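Local coordinates for protein lysine-sensitive aspartokinase 3 (Escherichia coli, PDB 2J0W) that catalyses ATP-dependent phosphorylation of L-aspartate to 4-phospho-L-aspartate, which leads into lysine biosynthesis, and is inhibited allosterically by lysine, at residues T111-V115 / S358-G362; D271-F275 / T287-N291; I331-I337 / S369-L374; V409-F413 / Q438-L443. All coordinates share one frame. Numbering follows the deposited sequence.

Contact 1 (T111-V115 / S358-G362)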
loop_
_atom_site.group_PDB
_atom_site.type_symbol
_atom_site.label_atom_id
_atom_site.label_comp_id
_atom_site.label_asym_id
_atom_site.label_seq_id
_atom_site.Cartn_x
_atom_site.Cartn_y
_atom_site.Cartn_z
ATOM N N THR A 111 6.916 30.025 19.045
ATOM C CA THR A 111 6.856 28.858 19.915
ATOM C C THR A 111 8.240 28.189 20.079
ATOM O O THR A 111 8.671 27.891 21.200
ATOM C CB THR A 111 5.847 27.853 19.357
ATOM O OG1 THR A 111 4.514 28.337 19.587
ATOM C CG2 THR A 111 6.028 26.488 20.019
ATOM N N ASP A 112 8.938 27.972 18.964
ATOM C CA ASP A 112 10.263 27.363 19.015
ATOM C C ASP A 112 11.190 28.235 19.854
ATOM O O ASP A 112 11.994 27.727 20.637
ATOM C CB ASP A 112 10.852 27.203 17.602
ATOM C CG ASP A 112 10.556 25.837 16.984
ATOM O OD1 ASP A 112 9.663 25.127 17.489
ATOM O OD2 ASP A 112 11.209 25.475 15.981
ATOM N N GLU A 113 11.069 29.551 19.692
ATOM C CA GLU A 113 11.919 30.488 20.424
ATOM C C GLU A 113 11.616 30.523 21.913
ATOM O O GLU A 113 12.515 30.632 22.741
ATOM C CB GLU A 113 11.770 31.893 19.860
ATOM C CG GLU A 113 12.465 32.956 20.713
ATOM C CD GLU A 113 13.950 32.704 20.902
ATOM O OE1 GLU A 113 14.650 32.442 19.899
ATOM O OE2 GLU A 113 14.423 32.784 22.054
ATOM N N LEU A 114 10.340 30.448 22.255
ATOM C CA LEU A 114 9.961 30.477 23.651
ATOM C C LEU A 114 10.240 29.110 24.258
ATOM O O LEU A 114 10.792 29.008 25.350
ATOM C CB LEU A 114 8.479 30.819 23.766
ATOM C CG LEU A 114 7.956 31.166 25.152
ATOM C CD1 LEU A 114 6.539 31.679 25.018
ATOM C CD2 LEU A 114 8.003 29.955 26.045
ATOM N N VAL A 115 9.869 28.047 23.555
ATOM C CA VAL A 115 10.090 26.727 24.124
ATOM C C VAL A 115 11.558 26.389 24.272
ATOM O O VAL A 115 11.926 25.603 25.126
ATOM C CB VAL A 115 9.404 25.618 23.309
ATOM C CG1 VAL A 115 9.950 24.270 23.736
ATOM C CG2 VAL A 115 7.885 25.650 23.538
ATOM N N SER A 358 5.149 17.641 16.036
ATOM C CA SER A 358 5.695 18.984 16.017
ATOM C C SER A 358 5.631 19.614 17.402
ATOM O O SER A 358 4.790 19.258 18.223
ATOM C CB SER A 358 4.940 19.867 15.040
ATOM O OG SER A 358 5.386 21.203 15.181
ATOM N N THR A 359 6.539 20.551 17.652
ATOM C CA THR A 359 6.614 21.248 18.924
ATOM C C THR A 359 5.372 22.121 19.114
ATOM O O THR A 359 4.944 22.380 20.236
ATOM C CB THR A 359 7.871 22.125 18.970
ATOM O OG1 THR A 359 9.021 21.290 18.827
ATOM C CG2 THR A 359 7.951 22.884 20.282
ATOM N N SER A 360 4.789 22.578 18.014
ATOM C CA SER A 360 3.601 23.413 18.107
ATOM C C SER A 360 2.329 22.577 17.948
ATOM O O SER A 360 2.150 21.866 16.959
ATOM C CB SER A 360 3.651 24.521 17.049
ATOM O OG SER A 360 2.757 25.565 17.383
ATOM N N THR A 361 1.453 22.673 18.942
ATOM C CA THR A 361 0.183 21.951 18.961
ATOM C C THR A 361 -0.651 22.122 17.692
ATOM O O THR A 361 -0.931 21.147 16.982
ATOM C CB THR A 361 -0.685 22.406 20.157
ATOM O OG1 THR A 361 -0.208 23.670 20.637
ATOM C CG2 THR A 361 -0.647 21.379 21.281
ATOM N N GLY A 362 -1.037 23.369 17.426
ATOM C CA GLY A 362 -1.858 23.697 16.271
ATOM C C GLY A 362 -1.419 23.223 14.898
ATOM O O GLY A 362 -1.987 23.653 13.895
#
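The loop following strand 348-353, part of the ACT region, reaches across to the catalytic amino acid kinase domain and meets one side of helix 108-131. Its apolar contacts converge on T359, whose CG2 lies 4.1 Å from CG2 of T111 and 4.2 Å from CG1 of V115. T111 and V115 are one helical turn apart, joined by the 2.6 Å bond from V115 N to T111 O, so their methyls form a single small surface that a beta-branched threonine can cover.

Direct polar pairing is absent: T111 OG1 and S360 OG are 4.0 Å apart, too far to bond, and D112 OD1 comes 3.8 Å from T359 CB, a van der Waals approach only. The segments instead share outside partners. T195 OG1 hydrogen-bonds to both D112 OD1 and T359 OG1, while G153 binds D112 OD2 through its N and T359 OG1 through its O. Within the loop, S358 OG accepts from S360 N at 3.2 Å, an ST turn.

V115 also touches T45, and T359 lies near R198, both substrate-binding residues. Threonine thus serves twice: the domains touch directly by methyl packing, while their polar groups are joined through T195 and G153 beside the aspartate pocket.

Contact 2 (D271-F275 / T287-N291)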
loop_
_atom_site.group_PDB
_atom_site.type_symbol
_atom_site.label_atom_id
_atom_site.label_comp_id
_atom_site.label_asym_id
_atom_site.label_seq_id
_atom_site.Cartn_x
_atom_site.Cartn_y
_atom_site.Cartn_z
ATOM N N ASP A 271 27.405 3.912 12.401
ATOM C CA ASP A 271 27.576 2.723 13.228
ATOM C C ASP A 271 27.926 3.052 14.679
ATOM O O ASP A 271 28.819 2.436 15.271
ATOM C CB ASP A 271 28.655 1.830 12.604
ATOM C CG ASP A 271 28.546 0.385 13.047
ATOM O OD1 ASP A 271 29.322 -0.034 13.933
ATOM O OD2 ASP A 271 27.671 -0.332 12.511
ATOM N N ILE A 272 27.218 4.026 15.253
ATOM C CA ILE A 272 27.453 4.426 16.639
ATOM C C ILE A 272 26.418 3.785 17.551
ATOM O O ILE A 272 25.299 4.276 17.716
ATOM C CB ILE A 272 27.403 5.953 16.799
ATOM C CG1 ILE A 272 28.506 6.608 15.946
ATOM C CG2 ILE A 272 27.592 6.323 18.269
ATOM C CD1 ILE A 272 28.511 8.140 15.965
ATOM N N PRO A 273 26.789 2.662 18.172
ATOM C CA PRO A 273 25.870 1.954 19.068
ATOM C C PRO A 273 25.276 2.915 20.097
ATOM O O PRO A 273 25.924 3.879 20.494
ATOM C CB PRO A 273 26.760 0.873 19.684
ATOM C CG PRO A 273 28.091 1.534 19.731
ATOM C CD PRO A 273 28.176 2.210 18.379
ATOM N N VAL A 274 24.049 2.634 20.525
ATOM C CA VAL A 274 23.329 3.479 21.477
ATOM C C VAL A 274 22.873 2.664 22.678
ATOM O O VAL A 274 22.302 1.587 22.518
ATOM C CB VAL A 274 22.075 4.118 20.780
ATOM C CG1 VAL A 274 21.195 4.833 21.789
ATOM C CG2 VAL A 274 22.520 5.095 19.696
ATOM N N PHE A 275 23.136 3.183 23.876
ATOM C CA PHE A 275 22.736 2.506 25.098
ATOM C C PHE A 275 21.515 3.159 25.761
ATOM O O PHE A 275 21.413 4.390 25.815
ATOM C CB PHE A 275 23.878 2.480 26.101
ATOM C CG PHE A 275 23.479 1.892 27.408
ATOM C CD1 PHE A 275 23.220 0.534 27.507
ATOM C CD2 PHE A 275 23.277 2.701 28.517
ATOM C CE1 PHE A 275 22.763 -0.019 28.687
ATOM C CE2 PHE A 275 22.814 2.159 29.711
ATOM C CZ PHE A 275 22.555 0.792 29.797
ATOM N N THR A 287 19.430 -1.476 27.593
ATOM C CA THR A 287 19.507 -2.147 26.305
ATOM C C THR A 287 20.529 -1.470 25.421
ATOM O O THR A 287 20.607 -0.246 25.378
ATOM C CB THR A 287 18.176 -2.078 25.552
ATOM O OG1 THR A 287 17.134 -2.638 26.359
ATOM C CG2 THR A 287 18.280 -2.835 24.236
ATOM N N LEU A 288 21.307 -2.270 24.709
ATOM C CA LEU A 288 22.286 -1.717 23.795
ATOM C C LEU A 288 21.802 -1.953 22.369
ATOM O O LEU A 288 21.400 -3.059 21.999
ATOM C CB LEU A 288 23.650 -2.358 24.001
ATOM C CG LEU A 288 24.680 -1.846 22.988
ATOM C CD1 LEU A 288 25.949 -1.373 23.694
ATOM C CD2 LEU A 288 24.980 -2.954 21.991
ATOM N N VAL A 289 21.829 -0.892 21.577
ATOM C CA VAL A 289 21.391 -0.948 20.194
ATOM C C VAL A 289 22.629 -0.914 19.325
ATOM O O VAL A 289 23.421 0.016 19.412
ATOM C CB VAL A 289 20.491 0.263 19.866
ATOM C CG1 VAL A 289 20.076 0.230 18.409
ATOM C CG2 VAL A 289 19.265 0.251 20.779
ATOM N N CYS A 290 22.802 -1.928 18.489
ATOM C CA CYS A 290 23.976 -1.985 17.620
ATOM C C CYS A 290 23.690 -2.470 16.203
ATOM O O CYS A 290 22.553 -2.774 15.841
ATOM C CB CYS A 290 25.037 -2.881 18.243
ATOM S SG CYS A 290 24.383 -4.492 18.707
ATOM N N ASN A 291 24.749 -2.553 15.413
ATOM C CA ASN A 291 24.641 -2.974 14.029
ATOM C C ASN A 291 23.831 -4.254 13.830
ATOM O O ASN A 291 22.770 -4.218 13.205
ATOM C CB ASN A 291 26.034 -3.143 13.428
ATOM C CG ASN A 291 26.027 -3.032 11.923
ATOM O OD1 ASN A 291 27.072 -3.124 11.277
ATOM N ND2 ASN A 291 24.844 -2.827 11.349
#
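Two backbone hydrogen bonds define this antiparallel beta hairpin of the amino acid kinase domain's mixed sheet: V274 N to V289 O at 2.9 Å and V289 N to V274 O at 2.7 Å. They make V274-V289 a hydrogen-bonded pair, followed by the non-hydrogen-bonded pair F275-L288, with CA atoms 4.4 Å apart. Weaker CA-H...O contacts fill in between, P273 CA to V289 O at 3.1 Å and F275 CA to T287 O at 3.5 Å.

Side chains sort by face. V274 and V289, beta-branched and suited to extended backbone, meet CB to CB at 4.3 Å on the face where V217, I219 and I243 from the adjoining strands also pack. F275 and L288 project from the other face, and F275 stacks edge-to-face with W220. T287 turns its hydroxyl to I240 and I226, close to the ADP site.

Toward the start of the hairpin, P273 CB touches C290 CB at 4.4 Å. D271, with positive phi, leaves the preceding helix at the exposed end, where its OD2 sits 3.1 Å from N291 OD1, a meeting of two acceptors rather than a bond.

Contact 3 (I331-I337 / S369-L374)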
loop_
_atom_site.group_PDB
_atom_site.type_symbol
_atom_site.label_atom_id
_atom_site.label_comp_id
_atom_site.label_asym_id
_atom_site.label_seq_id
_atom_site.Cartn_x
_atom_site.Cartn_y
_atom_site.Cartn_z
ATOM N N ILE A 331 1.333 15.326 -4.766
ATOM C CA ILE A 331 0.591 16.390 -4.131
ATOM C C ILE A 331 1.072 16.397 -2.695
ATOM O O ILE A 331 1.223 17.442 -2.064
ATOM C CB ILE A 331 -0.893 16.086 -4.181
ATOM C CG1 ILE A 331 -1.280 15.835 -5.633
ATOM C CG2 ILE A 331 -1.683 17.227 -3.581
ATOM C CD1 ILE A 331 -2.746 15.623 -5.844
ATOM N N LEU A 332 1.324 15.196 -2.196
ATOM C CA LEU A 332 1.798 15.012 -0.841
ATOM C C LEU A 332 3.266 15.398 -0.880
ATOM O O LEU A 332 3.895 15.626 0.153
ATOM C CB LEU A 332 1.638 13.543 -0.438
ATOM C CG LEU A 332 0.302 12.890 -0.821
ATOM C CD1 LEU A 332 0.334 11.411 -0.496
ATOM C CD2 LEU A 332 -0.840 13.563 -0.097
ATOM N N ALA A 333 3.796 15.478 -2.098
ATOM C CA ALA A 333 5.192 15.837 -2.323
ATOM C C ALA A 333 5.375 17.336 -2.188
ATOM O O ALA A 333 6.469 17.819 -1.897
ATOM C CB ALA A 333 5.620 15.390 -3.704
ATOM N N ARG A 334 4.293 18.067 -2.423
ATOM C CA ARG A 334 4.319 19.516 -2.327
ATOM C C ARG A 334 4.025 19.860 -0.882
ATOM O O ARG A 334 4.840 20.494 -0.207
ATOM C CB ARG A 334 3.245 20.133 -3.231
ATOM C CG ARG A 334 3.208 19.528 -4.628
ATOM C CD ARG A 334 2.301 20.285 -5.598
ATOM N NE ARG A 334 2.072 19.514 -6.821
ATOM C CZ ARG A 334 3.017 18.843 -7.481
ATOM N NH1 ARG A 334 4.272 18.831 -7.047
ATOM N NH2 ARG A 334 2.712 18.163 -8.576
ATOM N N HIS A 335 2.858 19.421 -0.418
ATOM C CA HIS A 335 2.425 19.664 0.953
ATOM C C HIS A 335 3.340 18.916 1.914
ATOM O O HIS A 335 3.199 19.018 3.131
ATOM C CB HIS A 335 0.989 19.171 1.163
ATOM C CG HIS A 335 -0.035 19.877 0.328
ATOM N ND1 HIS A 335 -0.079 19.774 -1.045
ATOM C CD2 HIS A 335 -1.087 20.655 0.681
ATOM C CE1 HIS A 335 -1.116 20.456 -1.502
ATOM N NE2 HIS A 335 -1.745 20.999 -0.475
ATOM N N ASN A 336 4.284 18.174 1.350
ATOM C CA ASN A 336 5.217 17.363 2.121
ATOM C C ASN A 336 4.619 16.646 3.330
ATOM O O ASN A 336 4.987 16.880 4.491
ATOM C CB ASN A 336 6.454 18.171 2.509
ATOM C CG ASN A 336 7.631 17.883 1.588
ATOM O OD1 ASN A 336 8.720 18.433 1.754
ATOM N ND2 ASN A 336 7.411 17.008 0.611
ATOM N N ILE A 337 3.680 15.760 2.996
ATOM C CA ILE A 337 2.968 14.900 3.926
ATOM C C ILE A 337 3.609 13.522 3.765
ATOM O O ILE A 337 3.457 12.889 2.726
ATOM C CB ILE A 337 1.496 14.798 3.531
ATOM C CG1 ILE A 337 0.827 16.152 3.735
ATOM C CG2 ILE A 337 0.809 13.703 4.325
ATOM C CD1 ILE A 337 -0.638 16.164 3.376
ATOM N N SER A 369 -6.361 23.567 1.479
ATOM C CA SER A 369 -5.816 23.799 0.142
ATOM C C SER A 369 -5.628 22.410 -0.446
ATOM O O SER A 369 -6.058 22.105 -1.565
ATOM C CB SER A 369 -4.461 24.520 0.221
ATOM O OG SER A 369 -3.450 23.681 0.763
ATOM N N LEU A 370 -4.976 21.570 0.345
ATOM C CA LEU A 370 -4.716 20.195 -0.025
ATOM C C LEU A 370 -6.011 19.498 -0.392
ATOM O O LEU A 370 -6.191 19.031 -1.516
ATOM C CB LEU A 370 -4.098 19.451 1.153
ATOM C CG LEU A 370 -3.946 17.948 0.972
ATOM C CD1 LEU A 370 -2.961 17.667 -0.148
ATOM C CD2 LEU A 370 -3.459 17.339 2.268
ATOM N N LEU A 371 -6.918 19.419 0.572
ATOM C CA LEU A 371 -8.178 18.744 0.331
ATOM C C LEU A 371 -8.826 19.136 -0.974
ATOM O O LEU A 371 -8.899 18.300 -1.875
ATOM C CB LEU A 371 -9.157 18.981 1.474
ATOM C CG LEU A 371 -8.727 18.223 2.727
ATOM C CD1 LEU A 371 -9.642 18.561 3.891
ATOM C CD2 LEU A 371 -8.736 16.729 2.438
ATOM N N MET A 372 -9.289 20.378 -1.113
ATOM C CA MET A 372 -9.943 20.719 -2.360
ATOM C C MET A 372 -9.080 20.344 -3.552
ATOM O O MET A 372 -9.623 20.061 -4.618
ATOM C CB MET A 372 -10.328 22.209 -2.422
ATOM C CG MET A 372 -9.219 23.189 -2.738
ATOM S SD MET A 372 -9.872 24.869 -2.610
ATOM C CE MET A 372 -9.737 25.183 -0.800
ATOM N N GLU A 373 -7.752 20.310 -3.410
ATOM C CA GLU A 373 -6.970 19.918 -4.580
ATOM C C GLU A 373 -7.165 18.415 -4.804
ATOM O O GLU A 373 -7.276 17.954 -5.948
ATOM C CB GLU A 373 -5.468 20.216 -4.434
ATOM C CG GLU A 373 -4.665 19.296 -5.363
ATOM C CD GLU A 373 -3.216 19.665 -5.567
ATOM O OE1 GLU A 373 -2.677 20.510 -4.837
ATOM O OE2 GLU A 373 -2.619 19.066 -6.489
ATOM N N LEU A 374 -7.255 17.666 -3.708
ATOM C CA LEU A 374 -7.448 16.229 -3.766
ATOM C C LEU A 374 -8.919 15.872 -3.921
ATOM O O LEU A 374 -9.255 14.937 -4.638
ATOM C CB LEU A 374 -6.895 15.578 -2.491
ATOM C CG LEU A 374 -5.438 15.866 -2.125
ATOM C CD1 LEU A 374 -5.089 15.154 -0.835
ATOM C CD2 LEU A 374 -4.520 15.413 -3.241
#
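L370 fills the middle of this contact, where the helix 368-377 lies against the loop that follows helix 321-328. Its CD1 reaches I331 CG2 at 3.7 Å and its CD2 reaches I337 CD1 at 3.3 Å, so the two branches of one leucine engage isoleucines from both ends of the loop segment. L374, one turn further along the helix, extends the buried apolar patch beside I331.

H335 borders this core. L370 CD1 sits 3.5 Å from the centroid of the imidazole and almost exactly on the ring normal, a CH-pi contact over the face. A flat ring suits this place because it offers a packing surface to leucine while its edge can meet polar groups. The ring is held by its own loop: H335 ND1 donates to I331 O at 2.9 Å, and the backbone N of H335 bonds to the same oxygen at 3.0 Å.

At the outer edge, H335 NE2 and S369 OG form a weak hydrogen bond of 3.4 Å, S369 having its stronger partner in T367. E373 lays its carboxylate carbon CD 3.5 Å from I331 CG2 and brings OE1 to 3.7 Å from H335 CE1.

R322 of the second subunit packs on A333 and N336, and I337 adjoins V339, a lysine-binding residue. The arrangement, a helix packed on the loop between helix 321-328 and strand 341-345, belongs to the helical side of a regulatory ACT domain, beside the allosteric site shared by the subunits.

Contact 4 (V409-F413 / Q438-L443); sequences VLEPF and QVVQKL
Residues 409-413, which follow helix 402-407, form an irregular segment ending in a type I turn, L410 to F413, closed by F413 N to L410 O at 2.9 Å; E411 and P412 are its two corner residues, both exposed. F413 also makes backbone hydrogen bonds to the second subunit. Against this segment lies 438-443, a regular stretch of helix 436-448, with K442 N to Q438 O and L443 N to V439 O both 2.9 Å. CA atoms pair V409 with K442 at 6.4 Å and L410 with V439 at 6.9 Å.

Q438 (t, t) brings NE2 to 3.7 Å from F413 CE2, near the ring plane. V439 (t) places CG2 over the face of F413 (chi1 m), 3.8 Å from the centroid in a CH-pi contact, and its CG1 3.6 Å from L410 CD2. K442 (m, m, t, p) covers V409 (t) with its aliphatic base, CB to CG1 3.4 Å. L443 (m, t) sets CD2 3.9 Å from L410 CD2 (m, t).

Thus, in this ACT domain, the loop between helix 402-407 and strand 417-420 packs on helix 436-448, and F429 of strand 426-432 touches both L410 and L443.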
loop_
_atom_site.group_PDB
_atom_site.type_symbol
_atom_site.label_atom_id
_atom_site.label_comp_id
_atom_site.label_asym_id
_atom_site.label_seq_id
_atom_site.Cartn_x
_atom_site.Cartn_y
_atom_site.Cartn_z
ATOM N N VAL A 409 -5.996 -13.851 18.539
ATOM C CA VAL A 409 -6.512 -13.249 19.763
ATOM C C VAL A 409 -7.428 -12.046 19.551
ATOM O O VAL A 409 -8.194 -11.671 20.442
ATOM C CB VAL A 409 -5.358 -12.770 20.643
ATOM C CG1 VAL A 409 -5.845 -12.553 22.060
ATOM C CG2 VAL A 409 -4.220 -13.768 20.589
ATOM N N LEU A 410 -7.349 -11.450 18.367
ATOM C CA LEU A 410 -8.114 -10.252 18.036
ATOM C C LEU A 410 -9.505 -10.475 17.475
ATOM O O LEU A 410 -10.105 -9.556 16.922
ATOM C CB LEU A 410 -7.293 -9.419 17.059
ATOM C CG LEU A 410 -5.822 -9.422 17.492
ATOM C CD1 LEU A 410 -4.953 -8.699 16.485
ATOM C CD2 LEU A 410 -5.713 -8.781 18.858
ATOM N N GLU A 411 -10.019 -11.691 17.625
ATOM C CA GLU A 411 -11.344 -12.031 17.117
ATOM C C GLU A 411 -12.386 -11.003 17.518
ATOM O O GLU A 411 -13.147 -10.520 16.682
ATOM C CB GLU A 411 -11.773 -13.412 17.614
ATOM C CG GLU A 411 -13.247 -13.716 17.397
ATOM C CD GLU A 411 -13.625 -15.105 17.850
ATOM O OE1 GLU A 411 -12.913 -15.664 18.714
ATOM O OE2 GLU A 411 -14.642 -15.630 17.353
ATOM N N PRO A 412 -12.431 -10.655 18.809
ATOM C CA PRO A 412 -13.386 -9.676 19.335
ATOM C C PRO A 412 -13.234 -8.221 18.854
ATOM O O PRO A 412 -14.005 -7.350 19.268
ATOM C CB PRO A 412 -13.190 -9.805 20.845
ATOM C CG PRO A 412 -11.731 -10.158 20.959
ATOM C CD PRO A 412 -11.603 -11.210 19.896
ATOM N N PHE A 413 -12.267 -7.961 17.973
ATOM C CA PHE A 413 -12.028 -6.597 17.505
ATOM C C PHE A 413 -12.251 -6.275 16.034
ATOM O O PHE A 413 -12.499 -7.152 15.211
ATOM C CB PHE A 413 -10.606 -6.184 17.864
ATOM C CG PHE A 413 -10.274 -6.364 19.306
ATOM C CD1 PHE A 413 -9.226 -7.195 19.685
ATOM C CD2 PHE A 413 -10.992 -5.692 20.289
ATOM C CE1 PHE A 413 -8.891 -7.356 21.025
ATOM C CE2 PHE A 413 -10.666 -5.847 21.633
ATOM C CZ PHE A 413 -9.608 -6.684 22.000
ATOM N N GLN A 438 -5.869 -2.936 25.075
ATOM C CA GLN A 438 -6.303 -4.308 25.337
ATOM C C GLN A 438 -5.734 -5.247 24.257
ATOM O O GLN A 438 -5.423 -6.414 24.525
ATOM C CB GLN A 438 -7.833 -4.406 25.372
ATOM C CG GLN A 438 -8.314 -5.760 25.875
ATOM C CD GLN A 438 -9.807 -5.986 25.690
ATOM O OE1 GLN A 438 -10.326 -7.059 26.001
ATOM N NE2 GLN A 438 -10.500 -4.981 25.176
ATOM N N VAL A 439 -5.592 -4.731 23.039
ATOM C CA VAL A 439 -5.033 -5.512 21.949
ATOM C C VAL A 439 -3.549 -5.749 22.226
ATOM O O VAL A 439 -3.072 -6.881 22.172
ATOM C CB VAL A 439 -5.198 -4.772 20.601
ATOM C CG1 VAL A 439 -4.409 -5.479 19.503
ATOM C CG2 VAL A 439 -6.669 -4.709 20.229
ATOM N N VAL A 440 -2.823 -4.680 22.532
ATOM C CA VAL A 440 -1.396 -4.787 22.815
ATOM C C VAL A 440 -1.138 -5.825 23.898
ATOM O O VAL A 440 -0.162 -6.582 23.850
ATOM C CB VAL A 440 -0.837 -3.448 23.284
ATOM C CG1 VAL A 440 0.634 -3.581 23.623
ATOM C CG2 VAL A 440 -1.053 -2.421 22.199
ATOM N N GLN A 441 -2.030 -5.849 24.879
ATOM C CA GLN A 441 -1.921 -6.784 25.982
ATOM C C GLN A 441 -2.208 -8.195 25.482
ATOM O O GLN A 441 -1.385 -9.097 25.651
ATOM C CB GLN A 441 -2.908 -6.389 27.085
ATOM C CG GLN A 441 -2.521 -5.113 27.832
ATOM C CD GLN A 441 -3.721 -4.373 28.404
ATOM O OE1 GLN A 441 -3.567 -3.397 29.136
ATOM N NE2 GLN A 441 -4.925 -4.830 28.065
ATOM N N LYS A 442 -3.359 -8.383 24.846
ATOM C CA LYS A 442 -3.692 -9.700 24.348
ATOM C C LYS A 442 -2.576 -10.312 23.516
ATOM O O LYS A 442 -2.226 -11.471 23.727
ATOM C CB LYS A 442 -4.985 -9.661 23.544
ATOM C CG LYS A 442 -6.231 -9.562 24.409
ATOM C CD LYS A 442 -6.328 -10.733 25.389
ATOM C CE LYS A 442 -7.556 -10.600 26.285
ATOM N NZ LYS A 442 -8.808 -10.392 25.490
ATOM N N LEU A 443 -2.011 -9.547 22.584
ATOM C CA LEU A 443 -0.925 -10.049 21.734
ATOM C C LEU A 443 0.295 -10.452 22.539
ATOM O O LEU A 443 0.708 -11.609 22.549
ATOM C CB LEU A 443 -0.490 -8.986 20.729
ATOM C CG LEU A 443 -1.455 -8.536 19.640
ATOM C CD1 LEU A 443 -0.747 -7.492 18.804
ATOM C CD2 LEU A 443 -1.878 -9.711 18.775
#

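Contact 1 is the most buried and the smallest, and it alone joins the kinase domain to the ACT region, by small methyl contacts and outside polar mediators. Contact 2, about 21 Å away between nearest atoms, lies within the kinase sheet and is the one held by backbone hydrogen bonds between its segments. Contacts 3 and 4 repeat a theme in two successive ACT units: a loop following one helix packs on the next helix, chiefly by apolar side chains and a CH-pi contact, polar residues lying at the rim. Contacts 2, 3 and 4 are all partly buried; 3 and 4 also touch the second subunit. Contacts 1 and 3 alternate along the chain: 331-337 precedes 358-362, which precedes 369-374.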